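PDB 6J3A: gamma-glutamyltranspeptidase from Streptomyces lincolnensis, which probably cleaves or transfers gamma-glutamyl or related amide-linked groups, as a homologue of the LmbA-like glutamyltranspeptidases of the Ntn-hydrolase clan. Local coordinates for residues Met313-Gly321 / Pro354-Leu364; Ser365-Thr373 / Tyr548-Ser556. One frame throughout, in Å; residues are numbered along the deposited sequence.

Contact 1: residues Met313-Gly321 / Pro354-Leu364; sequences MADREAWYG and PGSPGGRTARL
The end of helix 299-319 is wrapped here by an irregular loop, with Trp319 of the helix seated against residues 355-362. The indole is turned out by chi1 of -58°, which sets CG beside the backbone N and sends the ring along the loop. Pro357 lies over one face, its CG 3.9 Å from the centroid of the five-membered ring of Trp319, a CH-pi contact. Ala318 CB sits above the opposite face, near the rim. At the ring edge, Trp319 NE1 donates to Gly355 O over 3.1 Å. The carbonyl oxygen lies in the plane of the indole, but the donor stands above the carbonyl plane, 43° out of it. The far end of the ring, at CH2, approaches Thr361 O at 3.4 Å and also meets Arg360 CB. One turn back, Asp315 holds the peptide before Gly355: its OD1 accepts from Gly355 N at 2.8 Å in a nearly straight bond of 171°. Its OD2 is held elsewhere, by Tyr336 and Gln284. Ala318 CB meets Pro354 CB at 3.6 Å and Ala362 CB at 4.2 Å. Two residues further on, Leu364 crosses Glu317 at about a right angle, with CD2 4.1 Å from Glu317 CG. The carboxylate of Glu317 forms a salt bridge with Arg480 and a hydrogen bond with Trp464. A water lies between Glu317 O and Arg363 O and can bond to both. Gly355 is thus gripped through both N and O by two helix side chains a turn apart. The second partners of Asp315 fix its carboxylate, which should favour its charged form and keep OD1 aimed at the loop.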
ATOM      1  N   MET A 313      -2.297   9.259 -32.949  1.00 30.03           N
ATOM      2  CA  MET A 313      -1.348  10.326 -32.602  1.00 30.53           C
ATOM      3  C   MET A 313      -1.122  11.306 -33.748  1.00 30.59           C
ATOM      4  O   MET A 313      -0.997  12.510 -33.543  1.00 31.66           O
ATOM      5  CB  MET A 313      -0.016   9.722 -32.152  1.00 31.15           C
ATOM      6  CG  MET A 313      -0.068   9.106 -30.763  1.00 32.74           C
ATOM      7  SD  MET A 313      -0.546  10.245 -29.434  1.00 35.10           S
ATOM      8  CE  MET A 313       1.004  10.381 -28.564  1.00 36.21           C
ATOM      9  N   ALA A 314      -1.073  10.772 -34.957  1.00 31.55           N
ATOM     10  CA  ALA A 314      -0.992  11.570 -36.174  1.00 31.34           C
ATOM     11  C   ALA A 314      -2.137  12.556 -36.257  1.00 30.24           C
ATOM     12  O   ALA A 314      -1.942  13.722 -36.598  1.00 29.42           O
ATOM     13  CB  ALA A 314      -1.006  10.655 -37.388  1.00 31.27           C
ATOM     14  N   ASP A 315      -3.328  12.063 -35.946  1.00 30.48           N
ATOM     15  CA  ASP A 315      -4.536  12.888 -35.936  1.00 30.36           C
ATOM     16  C   ASP A 315      -4.464  13.914 -34.813  1.00 30.57           C
ATOM     17  O   ASP A 315      -4.860  15.054 -35.003  1.00 29.19           O
ATOM     18  CB  ASP A 315      -5.804  12.027 -35.807  1.00 30.11           C
ATOM     19  CG  ASP A 315      -6.335  11.520 -37.161  1.00 30.44           C
ATOM     20  OD1 ASP A 315      -5.843  11.952 -38.237  1.00 29.58           O
ATOM     21  OD2 ASP A 315      -7.281  10.688 -37.138  1.00 30.41           O
ATOM     22  N   ARG A 316      -3.945  13.502 -33.654  1.00 32.22           N
ATOM     23  CA  ARG A 316      -3.664  14.422 -32.546  1.00 32.80           C
ATOM     24  C   ARG A 316      -2.795  15.617 -32.980  1.00 33.99           C
ATOM     25  O   ARG A 316      -3.127  16.774 -32.718  1.00 33.70           O
ATOM     26  CB  ARG A 316      -2.986  13.686 -31.401  1.00 32.74           C
ATOM     27  CG  ARG A 316      -2.759  14.546 -30.166  1.00 33.37           C
ATOM     28  CD  ARG A 316      -1.774  13.918 -29.201  1.00 34.05           C
ATOM     29  NE  ARG A 316      -0.380  14.202 -29.556  1.00 34.79           N
ATOM     30  CZ  ARG A 316       0.673  14.006 -28.762  1.00 34.69           C
ATOM     31  NH1 ARG A 316       1.893  14.303 -29.197  1.00 35.49           N
ATOM     32  NH2 ARG A 316       0.521  13.535 -27.530  1.00 34.78           N
ATOM     33  N   GLU A 317      -1.685  15.310 -33.639  1.00 34.17           N
ATOM     34  CA  GLU A 317      -0.752  16.329 -34.116  1.00 35.31           C
ATOM     35  C   GLU A 317      -1.353  17.258 -35.170  1.00 34.13           C
ATOM     36  O   GLU A 317      -1.166  18.479 -35.123  1.00 34.72           O
ATOM     37  CB  GLU A 317       0.492  15.664 -34.710  1.00 36.88           C
ATOM     38  CG  GLU A 317       1.614  16.643 -35.039  1.00 37.65           C
ATOM     39  CD  GLU A 317       1.991  17.498 -33.846  1.00 37.52           C
ATOM     40  OE1 GLU A 317       2.229  16.927 -32.763  1.00 38.15           O
ATOM     41  OE2 GLU A 317       2.017  18.735 -33.974  1.00 38.86           O
ATOM     42  N   ALA A 318      -2.038  16.657 -36.133  1.00 32.84           N
ATOM     43  CA  ALA A 318      -2.683  17.391 -37.225  1.00 31.72           C
ATOM     44  C   ALA A 318      -3.859  18.251 -36.785  1.00 30.72           C
ATOM     45  O   ALA A 318      -4.005  19.374 -37.258  1.00 32.83           O
ATOM     46  CB  ALA A 318      -3.140  16.423 -38.304  1.00 31.40           C
ATOM     47  N   TRP A 319      -4.692  17.722 -35.896  1.00 30.13           N
ATOM     48  CA  TRP A 319      -6.010  18.303 -35.630  1.00 30.95           C
ATOM     49  C   TRP A 319      -6.214  18.917 -34.246  1.00 31.71           C
ATOM     50  O   TRP A 319      -7.073  19.789 -34.099  1.00 31.11           O
ATOM     51  CB  TRP A 319      -7.105  17.264 -35.931  1.00 31.53           C
ATOM     52  CG  TRP A 319      -7.035  16.791 -37.361  1.00 31.58           C
ATOM     53  CD1 TRP A 319      -6.673  15.552 -37.807  1.00 31.49           C
ATOM     54  CD2 TRP A 319      -7.280  17.579 -38.521  1.00 32.09           C
ATOM     55  NE1 TRP A 319      -6.702  15.513 -39.176  1.00 31.56           N
ATOM     56  CE2 TRP A 319      -7.062  16.749 -39.642  1.00 32.09           C
ATOM     57  CE3 TRP A 319      -7.672  18.914 -38.724  1.00 32.32           C
ATOM     58  CZ2 TRP A 319      -7.224  17.209 -40.951  1.00 32.54           C
ATOM     59  CZ3 TRP A 319      -7.826  19.375 -40.017  1.00 31.59           C
ATOM     60  CH2 TRP A 319      -7.606  18.521 -41.119  1.00 32.45           C
ATOM     61  N   TYR A 320      -5.439  18.499 -33.240  1.00 32.76           N
ATOM     62  CA  TYR A 320      -5.731  18.914 -31.849  1.00 32.54           C
ATOM     63  C   TYR A 320      -5.092  20.239 -31.512  1.00 31.51           C
ATOM     64  O   TYR A 320      -4.049  20.610 -32.056  1.00 29.47           O
ATOM     65  CB  TYR A 320      -5.290  17.889 -30.806  1.00 33.35           C
ATOM     66  CG  TYR A 320      -6.036  16.566 -30.787  1.00 35.23           C
ATOM     67  CD1 TYR A 320      -6.635  16.028 -31.937  1.00 35.36           C
ATOM     68  CD2 TYR A 320      -6.090  15.810 -29.614  1.00 36.52           C
ATOM     69  CE1 TYR A 320      -7.272  14.798 -31.908  1.00 35.55           C
ATOM     70  CE2 TYR A 320      -6.725  14.576 -29.581  1.00 36.24           C
ATOM     71  CZ  TYR A 320      -7.311  14.073 -30.733  1.00 36.10           C
ATOM     72  OH  TYR A 320      -7.947  12.853 -30.706  1.00 36.43           O
ATOM     73  N   GLY A 321      -5.724  20.930 -30.573  1.00 31.15           N
ATOM     74  CA  GLY A 321      -5.271  22.240 -30.140  1.00 31.47           C
ATOM     75  C   GLY A 321      -6.430  23.089 -29.673  1.00 31.61           C
ATOM     76  O   GLY A 321      -7.564  22.615 -29.573  1.00 31.28           O
ATOM     77  N   PRO A 354      -1.653  11.316 -40.761  1.00 37.81           N
ATOM     78  CA  PRO A 354      -2.919  11.875 -40.302  1.00 37.98           C
ATOM     79  C   PRO A 354      -3.984  11.716 -41.365  1.00 38.25           C
ATOM     80  O   PRO A 354      -3.676  11.707 -42.556  1.00 39.12           O
ATOM     81  CB  PRO A 354      -2.607  13.360 -40.084  1.00 37.96           C
ATOM     82  CG  PRO A 354      -1.406  13.642 -40.914  1.00 37.80           C
ATOM     83  CD  PRO A 354      -0.785  12.344 -41.356  1.00 37.28           C
ATOM     84  N   GLY A 355      -5.226  11.596 -40.927  1.00 38.52           N
ATOM     85  CA  GLY A 355      -6.337  11.407 -41.836  1.00 38.23           C
ATOM     86  C   GLY A 355      -7.026  12.701 -42.195  1.00 37.89           C
ATOM     87  O   GLY A 355      -6.587  13.795 -41.810  1.00 35.65           O
ATOM     88  N   SER A 356      -8.130  12.531 -42.920  1.00 38.25           N
ATOM     89  CA  SER A 356      -8.900  13.611 -43.512  1.00 40.48           C
ATOM     90  C   SER A 356     -10.373  13.638 -43.045  1.00 39.97           C
ATOM     91  O   SER A 356     -11.287  13.410 -43.850  1.00 38.03           O
ATOM     92  CB  SER A 356      -8.808  13.512 -45.043  1.00 41.24           C
ATOM     93  OG  SER A 356      -7.626  14.144 -45.499  1.00 43.13           O
ATOM     94  N   PRO A 357     -10.607  13.949 -41.748  1.00 41.09           N
ATOM     95  CA  PRO A 357     -11.984  14.095 -41.245  1.00 41.87           C
ATOM     96  C   PRO A 357     -12.819  15.074 -42.069  1.00 42.74           C
ATOM     97  O   PRO A 357     -12.470  16.252 -42.160  1.00 41.94           O
ATOM     98  CB  PRO A 357     -11.792  14.643 -39.820  1.00 42.02           C
ATOM     99  CG  PRO A 357     -10.407  15.185 -39.787  1.00 42.18           C
ATOM    100  CD  PRO A 357      -9.621  14.296 -40.707  1.00 41.60           C
ATOM    101  N   GLY A 358     -13.893  14.567 -42.671  1.00 43.13           N
ATOM    102  CA  GLY A 358     -14.818  15.379 -43.469  1.00 45.40           C
ATOM    103  C   GLY A 358     -14.246  15.897 -44.771  1.00 46.20           C
ATOM    104  O   GLY A 358     -14.703  16.920 -45.287  1.00 47.02           O
ATOM    105  N   GLY A 359     -13.240  15.196 -45.291  1.00 46.14           N
ATOM    106  CA  GLY A 359     -12.497  15.644 -46.467  1.00 46.76           C
ATOM    107  C   GLY A 359     -11.443  16.731 -46.240  1.00 47.12           C
ATOM    108  O   GLY A 359     -10.736  17.094 -47.185  1.00 46.02           O
ATOM    109  N   ARG A 360     -11.317  17.241 -45.008  1.00 47.13           N
ATOM    110  CA  ARG A 360     -10.362  18.315 -44.702  1.00 46.70           C
ATOM    111  C   ARG A 360      -8.924  17.835 -44.898  1.00 47.64           C
ATOM    112  O   ARG A 360      -8.599  16.699 -44.557  1.00 48.35           O
ATOM    113  CB  ARG A 360     -10.555  18.839 -43.277  1.00 46.41           C
ATOM    114  CG  ARG A 360     -11.771  19.735 -43.105  1.00 47.79           C
ATOM    115  CD  ARG A 360     -11.786  20.429 -41.738  1.00 48.98           C
ATOM    116  NE  ARG A 360     -13.144  20.543 -41.202  1.00 50.07           N
ATOM    117  CZ  ARG A 360     -13.897  19.513 -40.799  1.00 50.98           C
ATOM    118  NH1 ARG A 360     -15.121  19.731 -40.336  1.00 50.58           N
ATOM    119  NH2 ARG A 360     -13.448  18.259 -40.859  1.00 52.22           N
ATOM    120  N   THR A 361      -8.089  18.696 -45.479  1.00 48.04           N
ATOM    121  CA  THR A 361      -6.684  18.382 -45.726  1.00 48.08           C
ATOM    122  C   THR A 361      -5.905  18.697 -44.459  1.00 47.78           C
ATOM    123  O   THR A 361      -6.064  19.775 -43.872  1.00 45.20           O
ATOM    124  CB  THR A 361      -6.088  19.207 -46.883  1.00 49.59           C
ATOM    125  OG1 THR A 361      -6.973  19.173 -48.010  1.00 51.64           O
ATOM    126  CG2 THR A 361      -4.712  18.656 -47.298  1.00 49.98           C
ATOM    127  N   ALA A 362      -5.058  17.753 -44.060  1.00 46.30           N
ATOM    128  CA  ALA A 362      -4.253  17.870 -42.855  1.00 44.59           C
ATOM    129  C   ALA A 362      -3.087  18.827 -43.085  1.00 45.14           C
ATOM    130  O   ALA A 362      -2.299  18.643 -44.024  1.00 42.34           O
ATOM    131  CB  ALA A 362      -3.734  16.500 -42.455  1.00 44.58           C
ATOM    132  N   ARG A 363      -2.992  19.850 -42.236  1.00 46.03           N
ATOM    133  CA  ARG A 363      -1.858  20.771 -42.262  1.00 48.59           C
ATOM    134  C   ARG A 363      -1.011  20.598 -41.010  1.00 48.61           C
ATOM    135  O   ARG A 363      -1.487  20.761 -39.879  1.00 49.57           O
ATOM    136  CB  ARG A 363      -2.279  22.235 -42.419  1.00 51.82           C
ATOM    137  CG  ARG A 363      -1.302  23.016 -43.306  1.00 55.38           C
ATOM    138  CD  ARG A 363      -0.964  24.409 -42.803  1.00 56.61           C
ATOM    139  NE  ARG A 363      -2.050  25.354 -43.042  1.00 57.57           N
ATOM    140  CZ  ARG A 363      -1.956  26.676 -42.901  1.00 58.41           C
ATOM    141  NH1 ARG A 363      -3.024  27.434 -43.152  1.00 59.02           N
ATOM    142  NH2 ARG A 363      -0.810  27.252 -42.519  1.00 55.83           N
ATOM    143  N   LEU A 364       0.256  20.288 -41.242  1.00 47.32           N
ATOM    144  CA  LEU A 364       1.185  19.903 -40.198  1.00 45.59           C
ATOM    145  C   LEU A 364       2.186  21.025 -39.973  1.00 43.82           C
ATOM    146  O   LEU A 364       2.451  21.834 -40.867  1.00 43.79           O
ATOM    147  CB  LEU A 364       1.924  18.625 -40.616  1.00 46.97           C
ATOM    148  CG  LEU A 364       1.167  17.294 -40.549  1.00 47.56           C
ATOM    149  CD1 LEU A 364       1.932  16.202 -41.297  1.00 48.31           C
ATOM    150  CD2 LEU A 364       0.930  16.888 -39.099  1.00 47.51           C
TER
HETATM  151  O   HOH W   1      -1.160  20.783 -36.945  1.00 31.94           O

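Contact 2: residues Ser365-Thr373 / Tyr548-Ser556; sequences SAHADLVAT and YPRGMRPGS
Arg553, whose CG touches Ala372, carries a guanidinium with Ser556 OG 3.5 Å above one face, toward the rim; its NH1 forms a salt bridge with Asp541. The Tyr548 ring has Pro549 CB over its centre, beside the cis peptide bond that joins the two residues. The guanidinium of Arg550 makes a cation-pi contact with Trp464, and its NE donates to Gly545 O. These groups flank a meeting of two loops in the Ntn-hydrolase-type fold. An ST turn begins residues 365-373, where Ser365 OG accepts from His367 N. A type II turn from Arg553 to Ser556 closes the other segment, with Pro554 and Gly555 at its corner. Between the turns, the backbone of Met552 bonds through N, and weakly through O. Met552 N donates to Leu370 O at 3.0 Å, in the plane of that carbonyl. Met552 O faces Ala372 N at 2.8 Å, but the N-H...O angle of 129° makes this bond weak. The same oxygen also lies 3.2 Å from Val371 CA in a C-H...O contact. Ala372 CB points at the loop and rests 3.6 Å from Gly551 CA. Gly551 has no side chain, and the two backbones come close here. Leu370 has CG anti to its backbone N (chi1 175°), and its CD2 meets the Pro549 carbonyl from the oxygen end, 3.8 Å from Pro549 O. Met552 starts off away from residues 365-373, yet its CB and CG pass Leu370 O and its SD reaches Ala368 O. Val371 and Pro554 cross at about a right angle, and Val371 CG1 ends 3.9 Å from Pro554 CD.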
ATOM      1  N   SER A 365       2.744  21.068 -38.770  1.00 41.96           N
ATOM      2  CA  SER A 365       3.873  21.957 -38.473  1.00 39.74           C
ATOM      3  C   SER A 365       5.092  21.586 -39.312  1.00 39.43           C
ATOM      4  O   SER A 365       5.312  20.415 -39.636  1.00 35.06           O
ATOM      5  CB  SER A 365       4.240  21.920 -36.980  1.00 39.08           C
ATOM      6  OG  SER A 365       5.644  21.919 -36.773  1.00 37.57           O
ATOM      7  N   ALA A 366       5.890  22.600 -39.631  1.00 41.59           N
ATOM      8  CA  ALA A 366       7.130  22.431 -40.396  1.00 42.98           C
ATOM      9  C   ALA A 366       8.126  21.500 -39.680  1.00 45.28           C
ATOM     10  O   ALA A 366       8.907  20.804 -40.330  1.00 44.50           O
ATOM     11  CB  ALA A 366       7.760  23.788 -40.660  1.00 42.39           C
ATOM     12  N   HIS A 367       8.069  21.487 -38.346  1.00 47.85           N
ATOM     13  CA  HIS A 367       8.872  20.592 -37.494  1.00 50.53           C
ATOM     14  C   HIS A 367       8.384  19.134 -37.335  1.00 51.51           C
ATOM     15  O   HIS A 367       9.053  18.316 -36.679  1.00 50.45           O
ATOM     16  CB  HIS A 367       8.952  21.203 -36.099  1.00 52.52           C
ATOM     17  CG  HIS A 367       9.782  22.436 -36.036  1.00 54.22           C
ATOM     18  ND1 HIS A 367       9.257  23.701 -36.207  1.00 55.40           N
ATOM     19  CD2 HIS A 367      11.109  22.598 -35.831  1.00 55.27           C
ATOM     20  CE1 HIS A 367      10.227  24.591 -36.103  1.00 57.04           C
ATOM     21  NE2 HIS A 367      11.361  23.948 -35.877  1.00 57.64           N
ATOM     22  N   ALA A 368       7.232  18.809 -37.918  1.00 51.50           N
ATOM     23  CA  ALA A 368       6.610  17.491 -37.743  1.00 52.56           C
ATOM     24  C   ALA A 368       7.351  16.314 -38.407  1.00 53.62           C
ATOM     25  O   ALA A 368       7.084  15.157 -38.084  1.00 54.17           O
ATOM     26  CB  ALA A 368       5.169  17.539 -38.221  1.00 52.71           C
ATOM     27  N   ASP A 369       8.264  16.610 -39.328  1.00 55.89           N
ATOM     28  CA  ASP A 369       9.135  15.586 -39.951  1.00 57.51           C
ATOM     29  C   ASP A 369      10.460  15.317 -39.192  1.00 56.85           C
ATOM     30  O   ASP A 369      11.150  14.332 -39.480  1.00 54.41           O
ATOM     31  CB  ASP A 369       9.419  15.942 -41.430  1.00 58.05           C
ATOM     32  CG  ASP A 369       9.903  17.394 -41.630  1.00 59.49           C
ATOM     33  OD1 ASP A 369      10.081  18.131 -40.631  1.00 58.67           O
ATOM     34  OD2 ASP A 369      10.099  17.804 -42.794  1.00 59.80           O
ATOM     35  N   LEU A 370      10.795  16.179 -38.227  1.00 56.93           N
ATOM     36  CA  LEU A 370      12.094  16.146 -37.537  1.00 59.15           C
ATOM     37  C   LEU A 370      12.298  14.905 -36.671  1.00 57.85           C
ATOM     38  O   LEU A 370      11.459  14.585 -35.831  1.00 56.11           O
ATOM     39  CB  LEU A 370      12.266  17.389 -36.651  1.00 62.23           C
ATOM     40  CG  LEU A 370      13.521  17.464 -35.750  1.00 64.73           C
ATOM     41  CD1 LEU A 370      14.698  18.113 -36.473  1.00 65.54           C
ATOM     42  CD2 LEU A 370      13.218  18.191 -34.441  1.00 64.92           C
ATOM     43  N   VAL A 371      13.460  14.271 -36.843  1.00 58.62           N
ATOM     44  CA  VAL A 371      13.848  13.043 -36.127  1.00 59.03           C
ATOM     45  C   VAL A 371      14.721  13.298 -34.876  1.00 61.89           C
ATOM     46  O   VAL A 371      15.878  13.727 -34.987  1.00 59.79           O
ATOM     47  CB  VAL A 371      14.611  12.082 -37.075  1.00 56.24           C
ATOM     48  CG1 VAL A 371      15.040  10.803 -36.362  1.00 54.99           C
ATOM     49  CG2 VAL A 371      13.753  11.730 -38.280  1.00 56.21           C
ATOM     50  N   ALA A 372      14.169  12.995 -33.698  1.00 63.96           N
ATOM     51  CA  ALA A 372      14.937  12.928 -32.453  1.00 66.97           C
ATOM     52  C   ALA A 372      15.916  11.784 -32.616  1.00 69.35           C
ATOM     53  O   ALA A 372      15.515  10.670 -32.970  1.00 71.43           O
ATOM     54  CB  ALA A 372      14.041  12.634 -31.253  1.00 66.27           C
ATOM     55  N   THR A 373      17.193  12.052 -32.385  1.00 71.50           N
ATOM     56  CA  THR A 373      18.177  10.979 -32.286  1.00 75.05           C
ATOM     57  C   THR A 373      19.130  11.290 -31.139  1.00 75.31           C
ATOM     58  O   THR A 373      19.457  12.453 -30.878  1.00 73.36           O
ATOM     59  CB  THR A 373      18.911  10.689 -33.633  1.00 76.61           C
ATOM     60  OG1 THR A 373      19.475   9.365 -33.604  1.00 76.61           O
ATOM     61  CG2 THR A 373      20.017  11.716 -33.955  1.00 73.87           C
ATOM     62  N   TYR A 548       9.973  20.211 -25.808  1.00 32.35           N
ATOM     63  CA  TYR A 548      11.180  20.772 -26.426  1.00 33.16           C
ATOM     64  C   TYR A 548      12.317  19.785 -26.220  1.00 33.81           C
ATOM     65  O   TYR A 548      12.492  19.356 -25.083  1.00 33.97           O
ATOM     66  CB  TYR A 548      11.535  22.087 -25.729  1.00 33.21           C
ATOM     67  CG  TYR A 548      12.842  22.691 -26.173  1.00 33.22           C
ATOM     68  CD1 TYR A 548      12.890  23.543 -27.269  1.00 33.11           C
ATOM     69  CD2 TYR A 548      14.038  22.407 -25.506  1.00 32.88           C
ATOM     70  CE1 TYR A 548      14.085  24.089 -27.701  1.00 33.38           C
ATOM     71  CE2 TYR A 548      15.242  22.957 -25.929  1.00 33.15           C
ATOM     72  CZ  TYR A 548      15.257  23.804 -27.029  1.00 33.37           C
ATOM     73  OH  TYR A 548      16.422  24.384 -27.479  1.00 33.09           O
ATOM     74  N   PRO A 549      13.098  19.411 -27.248  1.00 34.73           N
ATOM     75  CA  PRO A 549      13.116  19.962 -28.618  1.00 35.90           C
ATOM     76  C   PRO A 549      12.219  19.288 -29.698  1.00 36.49           C
ATOM     77  O   PRO A 549      12.488  19.448 -30.901  1.00 39.82           O
ATOM     78  CB  PRO A 549      14.595  19.767 -29.006  1.00 35.69           C
ATOM     79  CG  PRO A 549      14.946  18.468 -28.360  1.00 35.01           C
ATOM     80  CD  PRO A 549      14.158  18.402 -27.070  1.00 34.58           C
ATOM     81  N   ARG A 550      11.190  18.551 -29.285  1.00 34.89           N
ATOM     82  CA  ARG A 550      10.103  18.085 -30.183  1.00 35.88           C
ATOM     83  C   ARG A 550      10.513  17.131 -31.316  1.00 37.52           C
ATOM     84  O   ARG A 550       9.951  17.199 -32.421  1.00 42.92           O
ATOM     85  CB  ARG A 550       9.339  19.258 -30.837  1.00 35.04           C
ATOM     86  CG  ARG A 550       8.988  20.446 -29.964  1.00 36.29           C
ATOM     87  CD  ARG A 550       7.897  20.116 -28.973  1.00 36.75           C
ATOM     88  NE  ARG A 550       6.587  19.862 -29.570  1.00 36.40           N
ATOM     89  CZ  ARG A 550       5.631  20.769 -29.770  1.00 36.00           C
ATOM     90  NH1 ARG A 550       5.806  22.053 -29.473  1.00 35.18           N
ATOM     91  NH2 ARG A 550       4.474  20.376 -30.284  1.00 37.48           N
ATOM     92  N   GLY A 551      11.461  16.239 -31.081  1.00 37.27           N
ATOM     93  CA  GLY A 551      11.746  15.229 -32.097  1.00 39.20           C
ATOM     94  C   GLY A 551      10.695  14.113 -32.187  1.00 39.99           C
ATOM     95  O   GLY A 551       9.758  14.038 -31.386  1.00 39.34           O
ATOM     96  N   MET A 552      10.830  13.279 -33.211  1.00 41.73           N
ATOM     97  CA  MET A 552      10.140  11.983 -33.281  1.00 42.95           C
ATOM     98  C   MET A 552      11.121  10.853 -33.584  1.00 42.80           C
ATOM     99  O   MET A 552      12.193  11.090 -34.143  1.00 42.07           O
ATOM    100  CB  MET A 552       9.011  12.030 -34.317  1.00 44.31           C
ATOM    101  CG  MET A 552       9.279  11.478 -35.706  1.00 45.27           C
ATOM    102  SD  MET A 552       7.804  11.639 -36.741  1.00 45.53           S
ATOM    103  CE  MET A 552       7.547   9.933 -37.220  1.00 46.33           C
ATOM    104  N   ARG A 553      10.754   9.634 -33.200  1.00 43.37           N
ATOM    105  CA  ARG A 553      11.594   8.458 -33.443  1.00 46.19           C
ATOM    106  C   ARG A 553      10.809   7.462 -34.293  1.00 45.41           C
ATOM    107  O   ARG A 553       9.985   6.718 -33.763  1.00 43.45           O
ATOM    108  CB  ARG A 553      12.036   7.838 -32.120  1.00 49.81           C
ATOM    109  CG  ARG A 553      12.878   8.775 -31.258  1.00 53.40           C
ATOM    110  CD  ARG A 553      12.785   8.460 -29.766  1.00 58.86           C
ATOM    111  NE  ARG A 553      13.860   7.571 -29.272  1.00 64.65           N
ATOM    112  CZ  ARG A 553      13.717   6.544 -28.413  1.00 67.53           C
ATOM    113  NH1 ARG A 553      12.525   6.185 -27.925  1.00 69.32           N
ATOM    114  NH2 ARG A 553      14.789   5.837 -28.045  1.00 66.53           N
ATOM    115  N   PRO A 554      11.038   7.470 -35.623  1.00 46.39           N
ATOM    116  CA  PRO A 554      10.237   6.640 -36.522  1.00 45.38           C
ATOM    117  C   PRO A 554      10.299   5.152 -36.208  1.00 42.81           C
ATOM    118  O   PRO A 554      11.383   4.611 -35.998  1.00 42.16           O
ATOM    119  CB  PRO A 554      10.851   6.916 -37.901  1.00 46.24           C
ATOM    120  CG  PRO A 554      11.446   8.269 -37.787  1.00 47.04           C
ATOM    121  CD  PRO A 554      11.949   8.356 -36.378  1.00 47.68           C
ATOM    122  N   GLY A 555       9.126   4.522 -36.167  1.00 41.22           N
ATOM    123  CA  GLY A 555       8.984   3.089 -35.893  1.00 40.39           C
ATOM    124  C   GLY A 555       9.446   2.587 -34.530  1.00 39.26           C
ATOM    125  O   GLY A 555       9.613   1.380 -34.347  1.00 40.27           O
ATOM    126  N   SER A 556       9.624   3.496 -33.569  1.00 37.70           N
ATOM    127  CA  SER A 556      10.239   3.168 -32.283  1.00 35.91           C
ATOM    128  C   SER A 556       9.208   2.788 -31.243  1.00 35.82           C
ATOM    129  O   SER A 556       8.305   3.568 -30.942  1.00 35.39           O
ATOM    130  CB  SER A 556      11.055   4.339 -31.752  1.00 35.09           C
ATOM    131  OG  SER A 556      11.770   3.955 -30.590  1.00 34.09           O
TER

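Overall arrangement
From the N terminus, the chain first reaches contact 1 at the end of helix 299-319. It then passes through helices 328-331 and 334-341 and comes back along residues 354-364. This closes a loop of 32 residues. The chain runs straight on into 365-373, so contact 2 opens just as contact 1 closes. Contact 2 spans 174 residues, among them strands 424-428, 433-436, 486-490 and 493-499 and helix 506-519, before 548-556 arrives ahead of strand 556-560. The contacts follow in series and neither nest nor cross. The centres of contact 1 and contact 2 are about 17 Å apart. Together they tie one long loop to a helix end and to the loop before strand 556-560.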